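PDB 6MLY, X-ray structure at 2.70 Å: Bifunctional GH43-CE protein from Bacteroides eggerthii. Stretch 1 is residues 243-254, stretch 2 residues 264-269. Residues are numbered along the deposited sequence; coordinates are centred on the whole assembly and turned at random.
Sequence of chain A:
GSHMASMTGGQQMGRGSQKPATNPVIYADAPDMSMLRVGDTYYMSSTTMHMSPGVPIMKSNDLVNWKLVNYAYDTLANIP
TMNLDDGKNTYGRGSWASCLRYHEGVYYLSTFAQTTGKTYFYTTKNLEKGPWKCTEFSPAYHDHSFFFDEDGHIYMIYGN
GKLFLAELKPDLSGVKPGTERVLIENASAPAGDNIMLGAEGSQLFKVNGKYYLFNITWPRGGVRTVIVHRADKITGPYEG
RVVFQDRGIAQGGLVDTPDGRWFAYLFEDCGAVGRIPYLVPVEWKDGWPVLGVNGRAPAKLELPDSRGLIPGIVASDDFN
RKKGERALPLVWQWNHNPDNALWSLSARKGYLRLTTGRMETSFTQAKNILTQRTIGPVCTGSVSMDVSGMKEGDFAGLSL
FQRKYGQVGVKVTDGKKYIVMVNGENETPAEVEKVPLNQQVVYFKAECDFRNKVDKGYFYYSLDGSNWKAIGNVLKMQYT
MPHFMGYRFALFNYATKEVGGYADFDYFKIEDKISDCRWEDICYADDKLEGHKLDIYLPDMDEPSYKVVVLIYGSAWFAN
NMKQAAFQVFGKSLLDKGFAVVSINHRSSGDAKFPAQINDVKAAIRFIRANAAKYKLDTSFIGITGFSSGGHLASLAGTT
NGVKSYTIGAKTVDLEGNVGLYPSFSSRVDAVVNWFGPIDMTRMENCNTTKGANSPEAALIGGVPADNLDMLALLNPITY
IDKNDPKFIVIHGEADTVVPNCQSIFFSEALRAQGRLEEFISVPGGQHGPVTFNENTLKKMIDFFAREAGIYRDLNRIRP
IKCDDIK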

ATOM      1  N   VAL A 243       5.704 -31.360 -15.305  1.00101.54           N
ATOM      2  CA  VAL A 243       4.921 -31.994 -14.231  1.00101.88           C
ATOM      3  C   VAL A 243       3.886 -31.013 -13.651  1.00100.68           C
ATOM      4  O   VAL A 243       2.855 -31.454 -13.145  1.00101.23           O
ATOM      5  N   PHE A 244       4.156 -29.702 -13.697  1.00 99.48           N
ATOM      6  CA  PHE A 244       3.197 -28.708 -13.190  1.00 99.15           C
ATOM      7  C   PHE A 244       3.294 -27.412 -14.008  1.00 99.80           C
ATOM      8  O   PHE A 244       4.388 -26.952 -14.342  1.00 99.68           O
ATOM      9  N   GLN A 245       2.126 -26.833 -14.313  1.00101.02           N
ATOM     10  CA  GLN A 245       2.019 -25.636 -15.138  1.00100.99           C
ATOM     11  C   GLN A 245       0.713 -24.906 -14.796  1.00102.17           C
ATOM     12  O   GLN A 245      -0.242 -24.906 -15.575  1.00103.36           O
ATOM     13  N   ASP A 246       0.706 -24.264 -13.623  1.00100.41           N
ATOM     14  CA  ASP A 246      -0.502 -23.755 -12.987  1.00100.31           C
ATOM     15  C   ASP A 246      -0.150 -22.450 -12.270  1.00 97.81           C
ATOM     16  O   ASP A 246       0.459 -22.480 -11.202  1.00 96.45           O
ATOM     17  N   ARG A 247      -0.515 -21.322 -12.898  1.00 98.17           N
ATOM     18  CA  ARG A 247      -0.346 -19.958 -12.360  1.00 95.26           C
ATOM     19  C   ARG A 247       1.145 -19.641 -12.132  1.00 92.14           C
ATOM     20  O   ARG A 247       1.480 -18.833 -11.255  1.00 92.24           O
ATOM     21  N   GLY A 248       2.029 -20.259 -12.934  1.00 90.78           N
ATOM     22  CA  GLY A 248       3.489 -20.071 -12.846  1.00 89.30           C
ATOM     23  C   GLY A 248       4.057 -20.381 -11.461  1.00 87.92           C
ATOM     24  O   GLY A 248       5.146 -19.873 -11.096  1.00 86.74           O
ATOM     25  N   ILE A 249       3.336 -21.231 -10.704  1.00 87.22           N
ATOM     26  CA  ILE A 249       3.742 -21.699  -9.370  1.00 85.40           C
ATOM     27  C   ILE A 249       4.849 -22.747  -9.555  1.00 85.55           C
ATOM     28  O   ILE A 249       4.561 -23.929  -9.719  1.00 86.96           O
ATOM     29  N   ALA A 250       6.105 -22.295  -9.516  1.00 84.22           N
ATOM     30  CA  ALA A 250       7.242 -23.103  -9.912  1.00 84.38           C
ATOM     31  C   ALA A 250       8.384 -22.955  -8.903  1.00 83.33           C
ATOM     32  O   ALA A 250       8.346 -22.087  -8.022  1.00 81.86           O
ATOM     33  N   GLN A 251       9.380 -23.838  -9.059  1.00 83.64           N
ATOM     34  CA  GLN A 251      10.629 -23.874  -8.303  1.00 82.44           C
ATOM     35  C   GLN A 251      10.387 -24.459  -6.909  1.00 81.65           C
ATOM     36  O   GLN A 251       9.584 -23.939  -6.137  1.00 80.04           O
ATOM     37  N   GLY A 252      11.144 -25.520  -6.604  1.00 81.89           N
ATOM     38  CA  GLY A 252      11.082 -26.252  -5.350  1.00 80.75           C
ATOM     39  C   GLY A 252      11.579 -27.678  -5.520  1.00 81.67           C
ATOM     40  O   GLY A 252      12.340 -27.977  -6.445  1.00 82.85           O
ATOM     41  N   GLY A 253      11.131 -28.556  -4.619  1.00 81.45           N
ATOM     42  CA  GLY A 253      11.466 -29.971  -4.633  1.00 82.31           C
ATOM     43  C   GLY A 253      10.409 -30.795  -3.916  1.00 82.25           C
ATOM     44  O   GLY A 253       9.314 -30.285  -3.634  1.00 82.28           O
ATOM     45  N   LEU A 254      10.750 -32.058  -3.619  1.00 81.77           N
ATOM     46  CA  LEU A 254       9.852 -33.008  -2.964  1.00 81.87           C
ATOM     47  C   LEU A 254      10.085 -32.995  -1.453  1.00 79.93           C
ATOM     48  O   LEU A 254      11.193 -32.755  -0.989  1.00 78.77           O
ATOM     49  N   ALA A 264       4.872 -31.328  -3.174  1.00 82.00           N
ATOM     50  CA  ALA A 264       5.858 -30.485  -3.844  1.00 81.84           C
ATOM     51  C   ALA A 264       5.798 -29.083  -3.236  1.00 80.81           C
ATOM     52  O   ALA A 264       4.770 -28.422  -3.345  1.00 81.54           O
ATOM     53  N   TYR A 265       6.886 -28.647  -2.590  1.00 79.71           N
ATOM     54  CA  TYR A 265       6.970 -27.279  -2.073  1.00 78.44           C
ATOM     55  C   TYR A 265       7.447 -26.366  -3.209  1.00 79.45           C
ATOM     56  O   TYR A 265       8.488 -26.627  -3.813  1.00 79.56           O
ATOM     57  N   LEU A 266       6.636 -25.334  -3.503  1.00 80.14           N
ATOM     58  CA  LEU A 266       6.824 -24.387  -4.615  1.00 80.84           C
ATOM     59  C   LEU A 266       6.379 -22.988  -4.168  1.00 80.40           C
ATOM     60  O   LEU A 266       5.847 -22.828  -3.069  1.00 78.75           O
ATOM     61  N   PHE A 267       6.554 -21.987  -5.041  1.00 81.83           N
ATOM     62  CA  PHE A 267       6.089 -20.622  -4.751  1.00 82.46           C
ATOM     63  C   PHE A 267       5.572 -19.924  -6.017  1.00 84.45           C
ATOM     64  O   PHE A 267       6.029 -20.206  -7.134  1.00 85.60           O
ATOM     65  N   GLU A 268       4.627 -18.995  -5.802  1.00 84.90           N
ATOM     66  CA  GLU A 268       4.028 -18.119  -6.823  1.00 85.69           C
ATOM     67  C   GLU A 268       4.584 -16.702  -6.641  1.00 84.78           C
ATOM     68  O   GLU A 268       5.039 -16.355  -5.556  1.00 83.88           O
ATOM     69  N   ASP A 269       4.548 -15.900  -7.710  1.00 86.64           N
ATOM     70  CA  ASP A 269       4.749 -14.447  -7.621  1.00 85.52           C
ATOM     71  C   ASP A 269       3.379 -13.780  -7.455  1.00 87.46           C
ATOM     72  O   ASP A 269       2.695 -13.528  -8.446  1.00 91.54           O
TER

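Stretch 2 runs as a strand nearly antiparallel to the strand in stretch 1, at 167°, and its side chains have to be read against a partner that is rich in glycine.

Ala264 begins the walk. It forms a non-hydrogen-bonded pair with Leu254, CA to CA 4.8 Å, and both side chains lie on the same face of the sheet. The leucine is in the m, t rotamer, while the alanine adds only a methyl group.

Tyr265 projects from the other face, yet its p rotamer at chi1 brings the ring back over the neighbouring strand. Gly253 passes beneath it: its CA sits 4.2 Å from the ring centroid, over the face, as a CH-pi contact. The ring edge meets the backbone of Leu254, with CE2 of Tyr265 3.6 Å from O of Leu254, and the hydroxyl is hydrogen-bonded elsewhere in the structure. Glycine suits this place, since a CB on Gly253 would be tight against OH of Tyr265. At Gly252 the demand is stricter: CA of Gly252 lies 3.0 Å from O of Tyr265, and a CB there would clash with that oxygen.

Leu266, m and t, gives up more surface to the other stretch than any other residue of stretch 2. Its CA-to-CB bond points sideways. The CD1 branch reaches CD2 of Phe244, whose chi1 is t, at 3.8 Å, and nearer the backbone CB of Leu266 lies 3.9 Å from CG2 of Ile249, an m, t rotamer. CD2 of Leu266 lies 3.8 Å from N of Gly252, so the leucine also covers bare backbone.

Phe267 repeats the tyrosine's solution. Its CA-to-CB bond is on the same face as that of Tyr265, and chi1 is again p, which folds the ring over its pair partner, Ala250, whose O lies over one face. The small alanine side chain comes no nearer than 5.1 Å to stretch 2. Gln251, t at chi1 and chi2, approaches the ring at its edge, OE1 to CZ of Phe267 3.3 Å.

Glu268 is extended, t and t: its CG packs 3.7 Å from CG1 of Ile249 and 3.6 Å from O of Arg247, and its OE2 lies 3.7 Å from CB of Arg247. Its OE1 is hydrogen-bonded elsewhere in the structure. The CA-to-CB bond of Arg247 points toward stretch 2, while its NE makes a salt bridge of 3.1 Å with OD1 of Asp246 in its own stretch. Asp269, chi1 m, makes no contact.

The rule is economical: aromatic p rotamers lie over small residues, and no side-chain hydrogen bond joins the stretches.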

ATOM      1  CB  VAL A 243       5.823 -32.580 -13.127  1.00101.54           C
ATOM      2  CG1 VAL A 243       6.949 -33.428 -13.704  1.00103.15           C
ATOM      3  CG2 VAL A 243       6.377 -31.505 -12.205  1.00 99.11           C
ATOM      4  CB  PHE A 244       3.419 -28.466 -11.693  1.00 97.04           C
ATOM      5  CG  PHE A 244       2.251 -27.874 -10.941  1.00 96.32           C
ATOM      6  CD1 PHE A 244       0.947 -28.286 -11.188  1.00 97.96           C
ATOM      7  CD2 PHE A 244       2.459 -26.924  -9.953  1.00 94.85           C
ATOM      8  CE1 PHE A 244      -0.120 -27.741 -10.488  1.00 97.38           C
ATOM      9  CE2 PHE A 244       1.392 -26.385  -9.247  1.00 94.21           C
ATOM     10  CZ  PHE A 244       0.106 -26.797  -9.513  1.00 95.21           C
ATOM     11  CB  GLN A 245       2.106 -26.034 -16.611  1.00103.16           C
ATOM     12  CG  GLN A 245       2.184 -24.851 -17.563  1.00103.08           C
ATOM     13  CD  GLN A 245       2.698 -25.261 -18.921  1.00104.37           C
ATOM     14  OE1 GLN A 245       3.851 -25.659 -19.076  1.00103.76           O
ATOM     15  NE2 GLN A 245       1.839 -25.158 -19.922  1.00105.64           N
ATOM     16  CB  ASP A 246      -1.075 -24.822 -12.046  1.00101.03           C
ATOM     17  CG  ASP A 246      -2.218 -24.381 -11.146  1.00101.64           C
ATOM     18  OD1 ASP A 246      -2.880 -23.382 -11.482  1.00101.90           O
ATOM     19  OD2 ASP A 246      -2.442 -25.056 -10.114  1.00 99.10           O
ATOM     20  CB  ARG A 247      -1.173 -19.788 -11.079  1.00 94.15           C
ATOM     21  CG  ARG A 247      -2.676 -19.737 -11.314  1.00 95.38           C
ATOM     22  CD  ARG A 247      -3.459 -19.799 -10.017  1.00 95.28           C
ATOM     23  NE  ARG A 247      -3.551 -21.154  -9.491  1.00 96.09           N
ATOM     24  CZ  ARG A 247      -4.195 -21.484  -8.378  1.00 96.84           C
ATOM     25  NH1 ARG A 247      -4.800 -20.552  -7.662  1.00 96.78           N
ATOM     26  NH2 ARG A 247      -4.230 -22.743  -7.982  1.00 97.23           N
ATOM     27  CB  ILE A 249       2.548 -22.288  -8.583  1.00 86.31           C
ATOM     28  CG1 ILE A 249       1.404 -21.283  -8.420  1.00 85.79           C
ATOM     29  CG2 ILE A 249       3.005 -22.841  -7.235  1.00 85.61           C
ATOM     30  CD1 ILE A 249       0.076 -21.922  -8.077  1.00 86.90           C
ATOM     31  CB  ALA A 250       7.688 -22.705 -11.296  1.00 85.76           C
ATOM     32  CB  GLN A 251      11.271 -22.493  -8.191  1.00 80.95           C
ATOM     33  CG  GLN A 251      12.503 -22.484  -7.301  1.00 80.05           C
ATOM     34  CD  GLN A 251      13.348 -21.252  -7.503  1.00 79.72           C
ATOM     35  OE1 GLN A 251      12.941 -20.286  -8.145  1.00 80.24           O
ATOM     36  NE2 GLN A 251      14.548 -21.277  -6.946  1.00 79.58           N
ATOM     37  CB  LEU A 254      10.110 -34.412  -3.518  1.00 83.36           C
ATOM     38  CG  LEU A 254       9.655 -34.648  -4.955  1.00 85.65           C
ATOM     39  CD1 LEU A 254      10.170 -35.983  -5.470  1.00 87.12           C
ATOM     40  CD2 LEU A 254       8.139 -34.577  -5.062  1.00 86.59           C
ATOM     41  CB  ALA A 264       5.582 -30.437  -5.325  1.00 83.09           C
ATOM     42  CB  TYR A 265       7.840 -27.199  -0.815  1.00 76.48           C
ATOM     43  CG  TYR A 265       9.294 -27.557  -0.985  1.00 76.77           C
ATOM     44  CD1 TYR A 265      10.233 -26.602  -1.336  1.00 75.76           C
ATOM     45  CD2 TYR A 265       9.738 -28.851  -0.759  1.00 77.52           C
ATOM     46  CE1 TYR A 265      11.571 -26.926  -1.479  1.00 75.93           C
ATOM     47  CE2 TYR A 265      11.073 -29.195  -0.901  1.00 77.24           C
ATOM     48  CZ  TYR A 265      11.995 -28.228  -1.259  1.00 76.52           C
ATOM     49  OH  TYR A 265      13.312 -28.563  -1.390  1.00 76.12           O
ATOM     50  CB  LEU A 266       5.983 -24.839  -5.813  1.00 82.04           C
ATOM     51  CG  LEU A 266       6.153 -26.286  -6.269  1.00 83.36           C
ATOM     52  CD1 LEU A 266       4.974 -26.716  -7.133  1.00 84.17           C
ATOM     53  CD2 LEU A 266       7.465 -26.472  -7.019  1.00 84.35           C
ATOM     54  CB  PHE A 267       7.194 -19.800  -4.081  1.00 82.10           C
ATOM     55  CG  PHE A 267       8.356 -19.412  -4.964  1.00 82.69           C
ATOM     56  CD1 PHE A 267       8.269 -18.327  -5.826  1.00 83.30           C
ATOM     57  CD2 PHE A 267       9.552 -20.110  -4.908  1.00 83.06           C
ATOM     58  CE1 PHE A 267       9.342 -17.967  -6.628  1.00 84.06           C
ATOM     59  CE2 PHE A 267      10.624 -19.748  -5.711  1.00 83.46           C
ATOM     60  CZ  PHE A 267      10.519 -18.679  -6.569  1.00 84.05           C
ATOM     61  CB  GLU A 268       2.504 -18.103  -6.666  1.00 86.21           C
ATOM     62  CG  GLU A 268       1.747 -17.620  -7.895  1.00 87.80           C
ATOM     63  CD  GLU A 268       0.303 -17.207  -7.638  1.00 89.32           C
ATOM     64  OE1 GLU A 268      -0.051 -17.002  -6.456  1.00 88.94           O
ATOM     65  OE2 GLU A 268      -0.465 -17.079  -8.621  1.00 91.05           O
ATOM     66  CB  ASP A 269       5.485 -13.905  -8.850  1.00 84.84           C
ATOM     67  CG  ASP A 269       6.864 -14.511  -9.050  1.00 85.08           C
ATOM     68  OD1 ASP A 269       7.420 -15.026  -8.064  1.00 84.33           O
ATOM     69  OD2 ASP A 269       7.365 -14.470 -10.193  1.00 84.18           O
TER